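Local coordinates for carbonic anhydrase (Coccomyxa sp. PA, PDB 3UCK), which catalyses the zinc-dependent reversible hydration of carbon dioxide to hydrogencarbonate as a beta-class carbonic anhydrase, at the interface of chains A and B. Sequence-based numbering; all coordinates share one arbitrary frame. Chains: chain A/B, Carbonic anhydrase.

The interface of chains A and B. Residues chain A 74, 125-126, 128-129; chain B 77-78, 80.
In this part of the two-fold symmetric A–B interface, a lysine from the loop before helix 80-92 of chain B reaches into chain A where helices 122-126 and 128-135 meet; the same contact recurs with the chains exchanged. Charge and hydrogen bonding gather on the terminal amine of B:Lys78. Its NZ donates to the main-chain carbonyl O of A:Trp126 at 2.7 Å, in the carbonyl plane and on a lone pair (C=O...N 138°). The carboxylate of A:Asp129, crossing the lysine at about a right angle, forms a salt bridge, with OD2 3.2 Å from NZ; the hydrogen bonds to its two oxygens are weak. Water 1, 2.8 Å from NZ, links the amine to OD1 of A:Asp129. A cation-pi contact adds to this grip: NZ sits over the six-membered ring of A:Trp126, 3.7 Å from its centroid and displaced toward the rim. The methyl CD1 of A:Leu74 lies on the same face, beside the amine. A:Trp126 turns its ring there with CG anti to the backbone N. Carbonyl, carboxylate and indole face would together favour a charged lysine. Apolar packing follows the lysine stem: CG and CD of B:Lys78 run past the carbonyl O of A:Leu125 before the chain bends at chi3 (80°) and lays CE against CE3 of A:Trp126; nearby, CD2 of A:Leu125 touches CB of B:Asn77. A second polar link runs through the hydroxyl of A:Ser128, which donates to the carbonyl O of A:Leu125 within its own chain (2.6 Å), which would leave its oxygen to accept from chain B. The donor is the amide ND2 of B:Asn77, 3.2 Å from OG of A:Ser128, with the hydroxyl oxygen in the amide plane and 161° at the hydrogen.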
loop_
_atom_site.group_PDB
_atom_site.type_symbol
_atom_site.label_atom_id
_atom_site.label_comp_id
_atom_site.label_asym_id
_atom_site.label_seq_id
_atom_site.Cartn_x
_atom_site.Cartn_y
_atom_site.Cartn_z
ATOM N N LEU A 74 -0.522 -12.488 6.864
ATOM C CA LEU A 74 -1.491 -11.450 7.172
ATOM C C LEU A 74 -2.480 -11.172 6.021
ATOM O O LEU A 74 -2.100 -11.231 4.857
ATOM C CB LEU A 74 -0.707 -10.180 7.442
ATOM C CG LEU A 74 0.308 -10.194 8.588
ATOM C CD1 LEU A 74 1.013 -8.802 8.678
ATOM C CD2 LEU A 74 -0.317 -10.586 9.936
ATOM N N LEU A 125 6.945 -2.101 9.916
ATOM C CA LEU A 125 5.715 -1.497 9.406
ATOM C C LEU A 125 4.769 -2.658 9.161
ATOM O O LEU A 125 3.655 -2.699 9.716
ATOM C CB LEU A 125 5.997 -0.684 8.139
ATOM C CG LEU A 125 6.906 0.521 8.442
ATOM C CD1 LEU A 125 7.010 1.285 7.227
ATOM C CD2 LEU A 125 6.272 1.432 9.555
ATOM N N TRP A 126 5.281 -3.663 8.436
ATOM C CA TRP A 126 4.439 -4.764 7.982
ATOM C C TRP A 126 3.690 -5.510 9.096
ATOM O O TRP A 126 2.522 -5.825 8.947
ATOM C CB TRP A 126 5.193 -5.672 6.983
ATOM C CG TRP A 126 4.402 -6.847 6.523
ATOM C CD1 TRP A 126 4.533 -8.118 6.960
ATOM C CD2 TRP A 126 3.326 -6.861 5.562
ATOM N NE1 TRP A 126 3.604 -8.922 6.345
ATOM C CE2 TRP A 126 2.861 -8.172 5.479
ATOM C CE3 TRP A 126 2.695 -5.883 4.811
ATOM C CZ2 TRP A 126 1.812 -8.547 4.650
ATOM C CZ3 TRP A 126 1.637 -6.263 3.981
ATOM C CH2 TRP A 126 1.217 -7.580 3.898
ATOM N N SER A 128 2.574 -4.571 11.881
ATOM C CA SER A 128 1.625 -3.815 12.708
ATOM C C SER A 128 0.297 -4.568 12.883
ATOM O O SER A 128 -0.349 -4.401 13.909
ATOM C CB SER A 128 1.356 -2.386 12.239
ATOM O OG SER A 128 2.506 -1.644 11.824
ATOM N N ASP A 129 -0.126 -5.398 11.934
ATOM C CA ASP A 129 -1.379 -6.121 12.136
ATOM C C ASP A 129 -1.259 -7.106 13.275
ATOM O O ASP A 129 -2.277 -7.439 13.897
ATOM C CB ASP A 129 -1.863 -6.928 10.898
ATOM C CG ASP A 129 -1.866 -6.135 9.594
ATOM O OD1 ASP A 129 -1.992 -6.787 8.549
ATOM O OD2 ASP A 129 -1.730 -4.900 9.558
ATOM N N ASN B 77 0.608 2.855 10.029
ATOM C CA ASN B 77 2.006 2.583 9.724
ATOM C C ASN B 77 2.175 2.053 8.346
ATOM O O ASN B 77 3.229 2.194 7.778
ATOM C CB ASN B 77 2.582 1.573 10.694
ATOM C CG ASN B 77 2.633 2.130 12.042
ATOM O OD1 ASN B 77 2.622 3.365 12.169
ATOM N ND2 ASN B 77 2.533 1.279 13.055
ATOM N N LYS B 78 1.144 1.416 7.792
ATOM C CA LYS B 78 1.339 0.742 6.531
ATOM C C LYS B 78 0.914 1.586 5.361
ATOM O O LYS B 78 0.970 1.165 4.252
ATOM C CB LYS B 78 0.681 -0.595 6.544
ATOM C CG LYS B 78 1.472 -1.554 7.457
ATOM C CD LYS B 78 0.638 -2.782 7.780
ATOM C CE LYS B 78 0.643 -3.820 6.660
ATOM N NZ LYS B 78 0.464 -5.214 7.284
ATOM N N LEU B 80 2.248 4.248 3.248
ATOM C CA LEU B 80 3.394 4.995 2.840
ATOM C C LEU B 80 3.104 6.398 2.383
ATOM O O LEU B 80 4.052 7.219 2.325
ATOM C CB LEU B 80 4.157 4.252 1.716
ATOM C CG LEU B 80 4.705 2.873 2.131
ATOM C CD1 LEU B 80 5.583 2.315 1.021
ATOM C CD2 LEU B 80 5.471 2.911 3.478
HETATM O O HOH W 1 -1.331 -6.375 5.426
#